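Glycosyl hydrolase 25 (Streptococcus pneumoniae, PDB 4FF5) is a family 25 glycosyl hydrolase that takes part in host-cell invasion and probably cleaves peptidoglycan glycan chains, as its lysozyme-like relatives do. Local coordinates at residues A[47-52]-A[71-76]; A[53-58]-A[244-249]; A[115-120]-A[261-266]. All coordinates share one frame; numbering follows the deposited sequence.

Contact 1: residues A[47-52]-A[71-76]; sequences LKHLDK and LSQNIS
The backbones of 47-52 and 71-76 converge most closely at Lys52 and Ile75, whose CA atoms lie 4.8 Å apart. Each segment leaves a helix and leads towards a strand of the TIM barrel: 47-52 comes off helix 39-48 and runs to strand 54-57, while 71-76 comes off helix 68-73 and runs to strand 77-84. The contact therefore joins two neighbouring helix-to-strand connections at the N-terminal ends of the barrel strands. A type I turn from His49 to Lys52, closed by Lys52 N to His49 O, reverses the first chain and presents its carbonyls to Ser76. Ser76 OG donates to Lys52 O at 2.7 Å, approaching 43° out of the carbonyl plane and so not along a lone pair. With chi1 54° the hydroxyl sits between its own backbone N and carbonyl carbon, where it also accepts from a water that donates in turn to Leu50 O. This water thus ties a second turn carbonyl to the same serine. The Lys52 chain, bent at chi2 and chi4, lies along the backbone of Gln73 and Asn74, with Lys52 CE 3.0 Å from Gln73 O. Its NZ reaches a water that donates to Asn74 OD1, whereas Asn74 ND2 is bonded to Ala238 O. His49 extends towards the end of helix 68-73. Gln73 OE1 meets the imidazole at its edge, in the ring plane, 3.1 Å from His49 CE1, although the amide itself is turned 68° from the ring. The amide's other end, NE2, donates to Ser72 OG. One more water lies in the imidazole plane, 2.9 Å from His49 ND1, and donates a hydrogen bond to Ser72 O, also at 2.9 Å.

Contact 2: residues A[53-58]-A[244-249]; sequences PIIDLS and LDINVI
Ile54 O is gripped by two donors, both from Asn247: the backbone N at 2.7 Å, nearly along the C=O axis (169°), and the side-chain ND2 at 3.1 Å, from above the carbonyl plane. Ile54 N returns a bond to Asn247 O, completing an antiparallel hydrogen-bonded pair. Asn247 ND2 also donates to the anti lone pair of Asp56 OD1, 2.9 Å away and almost straight (173°). Three bonds hold the amide, two from ND2 and one to OD1 from Trp205, while Asp56 OD1 takes a second donor from Gln230. Asp56 OD2 stands only 2.5 Å from Asp245 OD1, so one carboxyl probably carries a proton, its pKa probably raised by the neighbouring acid. On the face of Ile55 and Ile246, Ile55 CG2 packs against Ile246 CD1; Pro53, just before the strand, lies alongside, with Pro53 CB a tight 3.3 Å from Ile246 CG2. The strand axes run antiparallel at 142°, and 244-249 also pairs antiparallel with 228-232. A last strand reversed against its neighbours, closing on the first, fits the modified TIM barrel of family 25. The acid pair lies towards the C-terminal end of strand 54-57, the end where TIM-barrel enzymes carry their active sites.

Contact 3: residues A[115-120]-A[261-266]; sequences NVPVAV and KLFLKP
The pyrrolidine ring of Pro117 overlaps the root of the Phe263 side chain rather than the middle of its ring. Pro117 CG lies 3.7 Å from Phe263 CB, and the two side chains cross at about a right angle. Beside it, Pro117 CB rests against the main chain, 3.3 Å from Phe263 O. With chi1 at -74°, Phe263 CG is anti to the carbonyl carbon, and the ring runs along the backbone from Pro117 to Ala119. Its CD1 and CE1 edge follows that backbone: Phe263 CD1 is 3.7 Å from Pro117 O, and Val118 N sits near the ring plane at that edge. Farther along, Phe263 CE1 touches Ala119 CB at a looser 4.3 Å. These contacts place the last turn of helix 255-263 against the N-terminal end of strand 118-123 in the TIM barrel. Residues on strands other than 118-123 take part as well, since Ile54 packs on Phe263 and Trp152 on Leu262, so the helix end covers several strands at this end of the barrel, while Phe259, one turn earlier, stacks on the Phe263 ring. No hydrogen bond crosses between the segments, but Leu262 O is bonded to Ser149 OG. Leu264, the first residue to leave helical geometry, reaches back with CD2 to 4.3 Å from Pro117 CG.

Overall arrangement
Contacts 2 and 3 are both buried, with centres about 8 and 11 Å from the centre of the chain; contact 1, at about 17 Å, is only partly buried. Contacts 1 and 2 share a continuous chain: 47-52 leads straight into 53-58, and Ser76 N lies 3.0 Å from Pro53 O, a probable hydrogen bond. Contacts 2 and 3 meet where Ile249 CD1 packs 3.8 Å from Leu262 CD1, and both reach the same sheet. Chemistry follows position: waters bridge the outer connections of contact 1, strand pairing and a dense polar cluster hold contact 2, and contact 3 relies on apolar overlap without cross-segment hydrogen bonds.

Contact 1: residues A[47-52]-A[71-76]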
ATOM      1  N   LEU A  47      -5.870   0.324 -18.625  1.00 32.83           N
ATOM      2  CA  LEU A  47      -6.641  -0.751 -19.236  1.00 33.07           C
ATOM      3  C   LEU A  47      -5.646  -1.630 -19.983  1.00 33.25           C
ATOM      4  O   LEU A  47      -5.618  -2.838 -19.779  1.00 32.97           O
ATOM      5  CB  LEU A  47      -7.733  -0.213 -20.163  1.00 33.91           C
ATOM      6  N   LYS A  48      -4.800  -0.991 -20.792  1.00 33.66           N
ATOM      7  CA  LYS A  48      -3.730  -1.639 -21.568  1.00 33.73           C
ATOM      8  C   LYS A  48      -2.774  -2.518 -20.741  1.00 33.19           C
ATOM      9  O   LYS A  48      -2.308  -3.553 -21.221  1.00 33.65           O
ATOM     10  CB  LYS A  48      -2.920  -0.575 -22.323  1.00 34.43           C
ATOM     11  CG  LYS A  48      -1.981  -1.121 -23.390  1.00 35.80           C
ATOM     12  CD  LYS A  48      -1.185  -0.010 -24.061  1.00 37.08           C
ATOM     13  CE  LYS A  48      -0.195  -0.563 -25.072  1.00 38.74           C
ATOM     14  N   HIS A  49      -2.477  -2.102 -19.512  1.00 30.95           N
ATOM     15  CA  HIS A  49      -1.496  -2.796 -18.682  1.00 30.13           C
ATOM     16  C   HIS A  49      -2.109  -3.598 -17.555  1.00 29.68           C
ATOM     17  O   HIS A  49      -1.397  -4.061 -16.662  1.00 28.70           O
ATOM     18  CB  HIS A  49      -0.486  -1.798 -18.130  1.00 29.79           C
ATOM     19  CG  HIS A  49       0.476  -1.268 -19.174  1.00 31.16           C
ATOM     20  ND1 HIS A  49       1.304  -0.239 -18.933  1.00 31.44           N
ATOM     21  CD2 HIS A  49       0.709  -1.663 -20.487  1.00 31.99           C
ATOM     22  CE1 HIS A  49       2.052   0.002 -20.028  1.00 32.36           C
ATOM     23  NE2 HIS A  49       1.684  -0.871 -20.980  1.00 32.55           N
ATOM     24  N   LEU A  50      -3.424  -3.792 -17.614  1.00 28.83           N
ATOM     25  CA  LEU A  50      -4.197  -4.385 -16.519  1.00 29.14           C
ATOM     26  C   LEU A  50      -3.677  -5.751 -16.044  1.00 28.66           C
ATOM     27  O   LEU A  50      -3.798  -6.073 -14.875  1.00 28.50           O
ATOM     28  CB  LEU A  50      -5.680  -4.466 -16.915  1.00 29.64           C
ATOM     29  CG  LEU A  50      -6.706  -5.010 -15.930  1.00 30.18           C
ATOM     30  CD1 LEU A  50      -6.830  -4.087 -14.736  1.00 28.66           C
ATOM     31  CD2 LEU A  50      -8.047  -5.167 -16.632  1.00 31.20           C
ATOM     32  N   ASP A  51      -3.088  -6.548 -16.932  1.00 30.16           N
ATOM     33  CA  ASP A  51      -2.569  -7.853 -16.503  1.00 30.30           C
ATOM     34  C   ASP A  51      -1.113  -7.842 -16.012  1.00 28.69           C
ATOM     35  O   ASP A  51      -0.561  -8.878 -15.651  1.00 27.86           O
ATOM     36  CB  ASP A  51      -2.825  -8.917 -17.564  1.00 33.66           C
ATOM     37  CG  ASP A  51      -4.316  -9.195 -17.755  1.00 35.52           C
ATOM     38  OD1 ASP A  51      -5.109  -9.024 -16.790  1.00 36.85           O
ATOM     39  OD2 ASP A  51      -4.698  -9.577 -18.874  1.00 38.51           O
ATOM     40  N   LYS A  52      -0.513  -6.658 -15.971  1.00 26.87           N
ATOM     41  CA  LYS A  52       0.789  -6.491 -15.360  1.00 25.65           C
ATOM     42  C   LYS A  52       0.569  -6.335 -13.844  1.00 24.05           C
ATOM     43  O   LYS A  52      -0.491  -5.875 -13.412  1.00 23.43           O
ATOM     44  CB  LYS A  52       1.505  -5.285 -15.965  1.00 27.00           C
ATOM     45  CG  LYS A  52       2.163  -5.596 -17.308  1.00 28.89           C
ATOM     46  CD  LYS A  52       2.165  -4.391 -18.233  1.00 30.78           C
ATOM     47  CE  LYS A  52       2.882  -4.666 -19.555  1.00 31.83           C
ATOM     48  NZ  LYS A  52       2.674  -6.054 -20.053  1.00 32.23           N
ATOM     49  N   LEU A  71      10.422   0.090 -15.457  1.00 28.80           N
ATOM     50  CA  LEU A  71       9.502  -0.432 -14.444  1.00 26.71           C
ATOM     51  C   LEU A  71       8.050  -0.075 -14.746  1.00 27.31           C
ATOM     52  O   LEU A  71       7.163  -0.925 -14.615  1.00 26.81           O
ATOM     53  CB  LEU A  71       9.938   0.021 -13.040  1.00 27.10           C
ATOM     54  CG  LEU A  71       9.378  -0.752 -11.825  1.00 26.24           C
ATOM     55  CD1 LEU A  71      10.175  -2.014 -11.518  1.00 27.55           C
ATOM     56  CD2 LEU A  71       9.338   0.133 -10.597  1.00 25.58           C
ATOM     57  N   SER A  72       7.806   1.166 -15.170  1.00 28.00           N
ATOM     58  CA  SER A  72       6.437   1.675 -15.394  1.00 29.74           C
ATOM     59  C   SER A  72       5.663   0.954 -16.503  1.00 31.09           C
ATOM     60  O   SER A  72       4.417   0.879 -16.459  1.00 30.69           O
ATOM     61  CB  SER A  72       6.455   3.185 -15.674  1.00 30.35           C
ATOM     62  OG  SER A  72       7.057   3.455 -16.928  1.00 30.85           O
ATOM     63  N   GLN A  73       6.391   0.431 -17.488  1.00 32.00           N
ATOM     64  CA  GLN A  73       5.757  -0.329 -18.570  1.00 33.31           C
ATOM     65  C   GLN A  73       5.574  -1.820 -18.218  1.00 32.78           C
ATOM     66  O   GLN A  73       4.882  -2.545 -18.948  1.00 33.06           O
ATOM     67  CB  GLN A  73       6.473  -0.137 -19.922  1.00 36.21           C
ATOM     68  CG  GLN A  73       6.639   1.306 -20.405  1.00 37.09           C
ATOM     69  CD  GLN A  73       5.360   2.147 -20.352  1.00 38.18           C
ATOM     70  OE1 GLN A  73       4.344   1.812 -20.965  1.00 38.70           O
ATOM     71  NE2 GLN A  73       5.422   3.266 -19.630  1.00 39.34           N
ATOM     72  N   ASN A  74       6.150  -2.244 -17.085  1.00 30.51           N
ATOM     73  CA  ASN A  74       6.029  -3.622 -16.573  1.00 29.59           C
ATOM     74  C   ASN A  74       5.063  -3.763 -15.370  1.00 26.75           C
ATOM     75  O   ASN A  74       4.925  -4.849 -14.794  1.00 25.84           O
ATOM     76  CB  ASN A  74       7.418  -4.192 -16.223  1.00 30.36           C
ATOM     77  CG  ASN A  74       8.276  -4.477 -17.456  1.00 33.42           C
ATOM     78  OD1 ASN A  74       7.800  -5.030 -18.433  1.00 35.10           O
ATOM     79  ND2 ASN A  74       9.558  -4.118 -17.397  1.00 33.95           N
ATOM     80  N   ILE A  75       4.396  -2.670 -14.995  1.00 24.62           N
ATOM     81  CA  ILE A  75       3.421  -2.698 -13.895  1.00 23.17           C
ATOM     82  C   ILE A  75       2.101  -2.007 -14.253  1.00 22.64           C
ATOM     83  O   ILE A  75       2.046  -1.199 -15.185  1.00 22.72           O
ATOM     84  CB  ILE A  75       4.020  -2.092 -12.594  1.00 22.93           C
ATOM     85  CG1 ILE A  75       4.314  -0.585 -12.760  1.00 23.14           C
ATOM     86  CG2 ILE A  75       5.275  -2.860 -12.188  1.00 21.88           C
ATOM     87  CD1 ILE A  75       4.728   0.133 -11.486  1.00 23.30           C
ATOM     88  N   SER A  76       1.046  -2.314 -13.501  1.00 20.96           N
ATOM     89  CA  SER A  76      -0.239  -1.667 -13.695  1.00 21.11           C
ATOM     90  C   SER A  76      -0.487  -0.545 -12.695  1.00 20.74           C
ATOM     91  O   SER A  76      -1.221   0.400 -12.980  1.00 21.51           O
ATOM     92  CB  SER A  76      -1.375  -2.704 -13.656  1.00 20.98           C
ATOM     93  OG  SER A  76      -1.325  -3.466 -12.460  1.00 19.72           O
TER
HETATM   94  O   HOH W   1       1.577   1.569 -16.728  1.00 25.88           O
HETATM   95  O   HOH W   2      -3.650  -4.908 -12.242  1.00 19.74           O
HETATM   96  O   HOH W   3       5.428  -6.604 -18.777  1.00 38.94           O

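Contact 2: residues A[53-58]-A[244-249]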
ATOM      1  N   PRO A  53       1.555  -6.746 -13.035  1.00 23.31           N
ATOM      2  CA  PRO A  53       1.322  -6.802 -11.590  1.00 21.77           C
ATOM      3  C   PRO A  53       1.293  -5.418 -10.928  1.00 20.48           C
ATOM      4  O   PRO A  53       1.772  -4.436 -11.509  1.00 20.10           O
ATOM      5  CB  PRO A  53       2.528  -7.587 -11.084  1.00 22.40           C
ATOM      6  CG  PRO A  53       3.598  -7.311 -12.067  1.00 24.01           C
ATOM      7  CD  PRO A  53       2.910  -7.198 -13.399  1.00 23.88           C
ATOM      8  N   ILE A  54       0.712  -5.359  -9.731  1.00 19.01           N
ATOM      9  CA  ILE A  54       0.765  -4.172  -8.881  1.00 17.49           C
ATOM     10  C   ILE A  54       1.900  -4.365  -7.870  1.00 16.86           C
ATOM     11  O   ILE A  54       1.970  -5.399  -7.194  1.00 16.41           O
ATOM     12  CB  ILE A  54      -0.575  -3.953  -8.142  1.00 17.42           C
ATOM     13  CG1 ILE A  54      -1.706  -3.651  -9.157  1.00 17.72           C
ATOM     14  CG2 ILE A  54      -0.446  -2.879  -7.056  1.00 16.43           C
ATOM     15  CD1 ILE A  54      -3.081  -4.038  -8.631  1.00 18.52           C
ATOM     16  N   ILE A  55       2.789  -3.377  -7.774  1.00 15.83           N
ATOM     17  CA  ILE A  55       3.875  -3.439  -6.807  1.00 15.25           C
ATOM     18  C   ILE A  55       3.627  -2.503  -5.621  1.00 14.73           C
ATOM     19  O   ILE A  55       2.798  -1.582  -5.681  1.00 14.73           O
ATOM     20  CB  ILE A  55       5.257  -3.129  -7.450  1.00 15.72           C
ATOM     21  CG1 ILE A  55       5.327  -1.652  -7.888  1.00 15.76           C
ATOM     22  CG2 ILE A  55       5.532  -4.108  -8.595  1.00 16.30           C
ATOM     23  CD1 ILE A  55       6.689  -1.227  -8.432  1.00 16.47           C
ATOM     24  N   ASP A  56       4.309  -2.798  -4.518  1.00 14.26           N
ATOM     25  CA  ASP A  56       4.451  -1.842  -3.428  1.00 13.86           C
ATOM     26  C   ASP A  56       5.942  -1.667  -3.132  1.00 14.60           C
ATOM     27  O   ASP A  56       6.735  -2.616  -3.260  1.00 15.15           O
ATOM     28  CB  ASP A  56       3.592  -2.183  -2.195  1.00 13.21           C
ATOM     29  CG  ASP A  56       3.966  -3.518  -1.550  1.00 13.19           C
ATOM     30  OD1 ASP A  56       3.336  -4.548  -1.891  1.00 12.60           O
ATOM     31  OD2 ASP A  56       4.897  -3.530  -0.706  1.00 13.36           O
ATOM     32  N   LEU A  57       6.298  -0.431  -2.784  1.00 14.42           N
ATOM     33  CA  LEU A  57       7.672   0.016  -2.659  1.00 15.09           C
ATOM     34  C   LEU A  57       7.774   0.896  -1.441  1.00 14.24           C
ATOM     35  O   LEU A  57       6.785   1.528  -1.032  1.00 13.50           O
ATOM     36  CB  LEU A  57       8.053   0.900  -3.852  1.00 16.09           C
ATOM     37  CG  LEU A  57       8.167   0.326  -5.234  1.00 18.07           C
ATOM     38  CD1 LEU A  57       8.202   1.495  -6.204  1.00 18.66           C
ATOM     39  CD2 LEU A  57       9.451  -0.489  -5.338  1.00 18.52           C
ATOM     40  N   SER A  58       8.979   0.946  -0.893  1.00 14.32           N
ATOM     41  CA  SER A  58       9.309   1.776   0.261  1.00 14.70           C
ATOM     42  C   SER A  58      10.739   2.317   0.068  1.00 15.23           C
ATOM     43  O   SER A  58      11.372   2.060  -0.972  1.00 15.39           O
ATOM     44  CB  SER A  58       9.241   0.942   1.558  1.00 14.68           C
ATOM     45  OG  SER A  58      10.355   0.076   1.633  1.00 15.45           O
ATOM     46  N   LEU A 244      11.020  -7.585  -4.893  1.00 22.26           N
ATOM     47  CA  LEU A 244       9.867  -6.686  -4.829  1.00 20.82           C
ATOM     48  C   LEU A 244       8.624  -7.381  -4.292  1.00 19.33           C
ATOM     49  O   LEU A 244       8.336  -8.547  -4.635  1.00 18.78           O
ATOM     50  CB  LEU A 244       9.529  -6.129  -6.216  1.00 22.02           C
ATOM     51  CG  LEU A 244      10.339  -4.969  -6.785  1.00 23.70           C
ATOM     52  CD1 LEU A 244       9.924  -4.707  -8.227  1.00 24.98           C
ATOM     53  CD2 LEU A 244      10.146  -3.736  -5.910  1.00 22.88           C
ATOM     54  N   ASP A 245       7.873  -6.647  -3.483  1.00 17.67           N
ATOM     55  CA  ASP A 245       6.533  -7.071  -3.116  1.00 16.24           C
ATOM     56  C   ASP A 245       5.644  -6.973  -4.339  1.00 15.86           C
ATOM     57  O   ASP A 245       5.518  -5.880  -4.921  1.00 15.59           O
ATOM     58  CB  ASP A 245       5.935  -6.137  -2.059  1.00 15.81           C
ATOM     59  CG  ASP A 245       6.584  -6.267  -0.683  1.00 16.26           C
ATOM     60  OD1 ASP A 245       6.299  -5.396   0.183  1.00 15.98           O
ATOM     61  OD2 ASP A 245       7.367  -7.209  -0.443  1.00 17.15           O
ATOM     62  N   ILE A 246       4.966  -8.076  -4.685  1.00 15.20           N
ATOM     63  CA  ILE A 246       4.045  -8.075  -5.820  1.00 15.45           C
ATOM     64  C   ILE A 246       2.642  -8.440  -5.365  1.00 14.88           C
ATOM     65  O   ILE A 246       2.451  -9.292  -4.483  1.00 14.71           O
ATOM     66  CB  ILE A 246       4.446  -9.042  -6.971  1.00 16.23           C
ATOM     67  CG1 ILE A 246       5.950  -9.005  -7.235  1.00 17.33           C
ATOM     68  CG2 ILE A 246       3.618  -8.730  -8.220  1.00 16.55           C
ATOM     69  CD1 ILE A 246       6.475  -7.666  -7.692  1.00 18.66           C
ATOM     70  N   ASN A 247       1.690  -7.757  -5.985  1.00 14.72           N
ATOM     71  CA  ASN A 247       0.286  -7.837  -5.657  1.00 14.72           C
ATOM     72  C   ASN A 247      -0.534  -8.120  -6.907  1.00 15.68           C
ATOM     73  O   ASN A 247      -0.142  -7.771  -8.039  1.00 15.93           O
ATOM     74  CB  ASN A 247      -0.172  -6.497  -5.052  1.00 14.12           C
ATOM     75  CG  ASN A 247       0.682  -6.072  -3.878  1.00 13.55           C
ATOM     76  OD1 ASN A 247       0.450  -6.495  -2.754  1.00 13.28           O
ATOM     77  ND2 ASN A 247       1.708  -5.262  -4.142  1.00 13.29           N
ATOM     78  N   VAL A 248      -1.695  -8.721  -6.708  1.00 16.06           N
ATOM     79  CA  VAL A 248      -2.656  -8.857  -7.803  1.00 16.88           C
ATOM     80  C   VAL A 248      -4.069  -8.531  -7.279  1.00 16.38           C
ATOM     81  O   VAL A 248      -4.366  -8.762  -6.114  1.00 15.41           O
ATOM     82  CB  VAL A 248      -2.549 -10.268  -8.441  1.00 17.68           C
ATOM     83  CG1 VAL A 248      -3.063 -11.337  -7.478  1.00 17.24           C
ATOM     84  CG2 VAL A 248      -3.296 -10.335  -9.764  1.00 19.19           C
ATOM     85  N   ILE A 249      -4.909  -7.940  -8.129  1.00 17.06           N
ATOM     86  CA  ILE A 249      -6.351  -7.861  -7.846  1.00 17.53           C
ATOM     87  C   ILE A 249      -6.879  -9.304  -7.621  1.00 17.86           C
ATOM     88  O   ILE A 249      -6.534 -10.224  -8.366  1.00 18.27           O
ATOM     89  CB  ILE A 249      -7.117  -7.175  -9.011  1.00 18.44           C
ATOM     90  CG1 ILE A 249      -6.689  -5.701  -9.220  1.00 18.52           C
ATOM     91  CG2 ILE A 249      -8.636  -7.281  -8.831  1.00 18.64           C
ATOM     92  CD1 ILE A 249      -6.737  -4.821  -7.989  1.00 17.83           C
TER
HETATM   93  O   HOH W   4       8.887  -4.054  -2.579  1.00 14.65           O

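Contact 3: residues A[115-120]-A[261-266]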
ATOM      1  N   ASN A 115       2.626   8.144 -15.971  1.00 27.21           N
ATOM      2  CA  ASN A 115       1.201   7.816 -16.061  1.00 27.71           C
ATOM      3  C   ASN A 115       0.774   6.575 -15.274  1.00 26.43           C
ATOM      4  O   ASN A 115      -0.314   6.060 -15.495  1.00 28.22           O
ATOM      5  CB  ASN A 115       0.731   7.717 -17.527  1.00 29.28           C
ATOM      6  CG  ASN A 115       0.451   9.074 -18.150  1.00 31.65           C
ATOM      7  OD1 ASN A 115       0.828  10.109 -17.607  1.00 32.74           O
ATOM      8  ND2 ASN A 115      -0.201   9.075 -19.318  1.00 33.28           N
ATOM      9  N   VAL A 116       1.635   6.092 -14.377  1.00 24.83           N
ATOM     10  CA  VAL A 116       1.279   4.975 -13.483  1.00 23.18           C
ATOM     11  C   VAL A 116       0.439   5.532 -12.346  1.00 22.34           C
ATOM     12  O   VAL A 116       0.802   6.556 -11.742  1.00 21.32           O
ATOM     13  CB  VAL A 116       2.522   4.276 -12.867  1.00 22.73           C
ATOM     14  CG1 VAL A 116       2.117   3.096 -11.974  1.00 21.88           C
ATOM     15  CG2 VAL A 116       3.499   3.833 -13.939  1.00 23.16           C
ATOM     16  N   PRO A 117      -0.688   4.870 -12.032  1.00 21.52           N
ATOM     17  CA  PRO A 117      -1.410   5.350 -10.870  1.00 21.18           C
ATOM     18  C   PRO A 117      -0.741   4.848  -9.579  1.00 20.12           C
ATOM     19  O   PRO A 117      -0.244   3.715  -9.519  1.00 19.73           O
ATOM     20  CB  PRO A 117      -2.810   4.782 -11.074  1.00 21.70           C
ATOM     21  CG  PRO A 117      -2.592   3.528 -11.846  1.00 21.93           C
ATOM     22  CD  PRO A 117      -1.400   3.774 -12.718  1.00 22.38           C
ATOM     23  N   VAL A 118      -0.735   5.709  -8.565  1.00 18.81           N
ATOM     24  CA  VAL A 118       0.038   5.471  -7.365  1.00 17.28           C
ATOM     25  C   VAL A 118      -0.849   5.734  -6.160  1.00 16.49           C
ATOM     26  O   VAL A 118      -1.492   6.787  -6.062  1.00 17.19           O
ATOM     27  CB  VAL A 118       1.264   6.422  -7.297  1.00 17.02           C
ATOM     28  CG1 VAL A 118       2.065   6.192  -6.019  1.00 16.24           C
ATOM     29  CG2 VAL A 118       2.151   6.236  -8.522  1.00 17.11           C
ATOM     30  N   ALA A 119      -0.878   4.765  -5.256  1.00 15.37           N
ATOM     31  CA  ALA A 119      -1.532   4.897  -3.972  1.00 14.88           C
ATOM     32  C   ALA A 119      -0.432   4.945  -2.924  1.00 14.33           C
ATOM     33  O   ALA A 119       0.745   4.784  -3.258  1.00 14.24           O
ATOM     34  CB  ALA A 119      -2.447   3.699  -3.747  1.00 14.72           C
ATOM     35  N   VAL A 120      -0.802   5.146  -1.658  1.00 14.25           N
ATOM     36  CA  VAL A 120       0.197   5.261  -0.614  1.00 13.57           C
ATOM     37  C   VAL A 120      -0.154   4.374   0.579  1.00 13.05           C
ATOM     38  O   VAL A 120      -1.311   4.005   0.748  1.00 13.23           O
ATOM     39  CB  VAL A 120       0.397   6.736  -0.144  1.00 13.37           C
ATOM     40  CG1 VAL A 120       1.112   7.567  -1.227  1.00 13.64           C
ATOM     41  CG2 VAL A 120      -0.916   7.368   0.335  1.00 14.12           C
ATOM     42  N   LYS A 261     -11.475   1.065  -8.991  1.00 21.29           N
ATOM     43  CA  LYS A 261     -11.706   1.417  -7.603  1.00 20.32           C
ATOM     44  C   LYS A 261     -10.411   1.827  -6.875  1.00 19.82           C
ATOM     45  O   LYS A 261     -10.366   2.846  -6.177  1.00 19.82           O
ATOM     46  CB  LYS A 261     -12.333   0.229  -6.890  1.00 19.91           C
ATOM     47  CG  LYS A 261     -12.559   0.481  -5.420  1.00 19.59           C
ATOM     48  CD  LYS A 261     -13.322  -0.660  -4.784  1.00 19.97           C
ATOM     49  CE  LYS A 261     -13.151  -0.635  -3.285  1.00 19.04           C
ATOM     50  NZ  LYS A 261     -13.768  -1.847  -2.662  1.00 19.50           N
ATOM     51  N   LEU A 262      -9.368   1.023  -7.044  1.00 18.85           N
ATOM     52  CA  LEU A 262      -8.148   1.170  -6.234  1.00 18.48           C
ATOM     53  C   LEU A 262      -7.159   2.172  -6.795  1.00 18.66           C
ATOM     54  O   LEU A 262      -6.366   2.755  -6.040  1.00 18.96           O
ATOM     55  CB  LEU A 262      -7.450  -0.184  -6.043  1.00 17.86           C
ATOM     56  CG  LEU A 262      -8.284  -1.282  -5.341  1.00 18.42           C
ATOM     57  CD1 LEU A 262      -7.422  -2.498  -5.025  1.00 18.54           C
ATOM     58  CD2 LEU A 262      -8.934  -0.779  -4.066  1.00 17.68           C
ATOM     59  N   PHE A 263      -7.191   2.350  -8.112  1.00 19.00           N
ATOM     60  CA  PHE A 263      -6.168   3.144  -8.787  1.00 20.56           C
ATOM     61  C   PHE A 263      -6.648   4.318  -9.621  1.00 22.06           C
ATOM     62  O   PHE A 263      -5.879   5.232  -9.896  1.00 22.96           O
ATOM     63  CB  PHE A 263      -5.274   2.227  -9.592  1.00 19.93           C
ATOM     64  CG  PHE A 263      -4.349   1.442  -8.721  1.00 19.60           C
ATOM     65  CD1 PHE A 263      -3.233   2.053  -8.145  1.00 18.82           C
ATOM     66  CD2 PHE A 263      -4.626   0.122  -8.411  1.00 19.32           C
ATOM     67  CE1 PHE A 263      -2.392   1.343  -7.307  1.00 18.68           C
ATOM     68  CE2 PHE A 263      -3.790  -0.594  -7.564  1.00 19.49           C
ATOM     69  CZ  PHE A 263      -2.667   0.017  -7.016  1.00 18.59           C
ATOM     70  N   LEU A 264      -7.909   4.306 -10.015  1.00 23.76           N
ATOM     71  CA  LEU A 264      -8.385   5.299 -10.975  1.00 26.22           C
ATOM     72  C   LEU A 264      -9.501   6.195 -10.430  1.00 28.05           C
ATOM     73  O   LEU A 264     -10.212   6.842 -11.198  1.00 29.18           O
ATOM     74  CB  LEU A 264      -8.769   4.609 -12.292  1.00 26.93           C
ATOM     75  CG  LEU A 264      -7.702   3.825 -13.085  1.00 26.93           C
ATOM     76  CD1 LEU A 264      -8.297   3.212 -14.352  1.00 28.12           C
ATOM     77  CD2 LEU A 264      -6.461   4.639 -13.422  1.00 27.06           C
ATOM     78  N   LYS A 265      -9.645   6.252  -9.102  1.00 28.39           N
ATOM     79  CA  LYS A 265     -10.658   7.118  -8.469  1.00 29.90           C
ATOM     80  C   LYS A 265     -10.145   7.932  -7.260  1.00 30.37           C
ATOM     81  O   LYS A 265     -10.659   7.769  -6.153  1.00 30.14           O
ATOM     82  CB  LYS A 265     -11.898   6.315  -8.040  1.00 30.62           C
ATOM     83  CG  LYS A 265     -12.498   5.392  -9.093  1.00 31.59           C
ATOM     84  CD  LYS A 265     -14.014   5.243  -9.010  1.00 33.74           C
ATOM     85  CE  LYS A 265     -14.647   5.725  -7.710  1.00 33.55           C
ATOM     86  NZ  LYS A 265     -16.130   5.615  -7.757  1.00 35.95           N
ATOM     87  N   PRO A 266      -9.139   8.812  -7.457  1.00 31.75           N
ATOM     88  CA  PRO A 266      -8.707   9.626  -6.314  1.00 32.37           C
ATOM     89  C   PRO A 266      -9.695  10.764  -6.035  1.00 35.21           C
ATOM     90  O   PRO A 266     -10.281  10.819  -4.950  1.00 35.28           O
ATOM     91  CB  PRO A 266      -7.373  10.196  -6.776  1.00 32.33           C
ATOM     92  CG  PRO A 266      -7.505  10.285  -8.260  1.00 33.13           C
ATOM     93  CD  PRO A 266      -8.405   9.160  -8.690  1.00 32.06           C
TER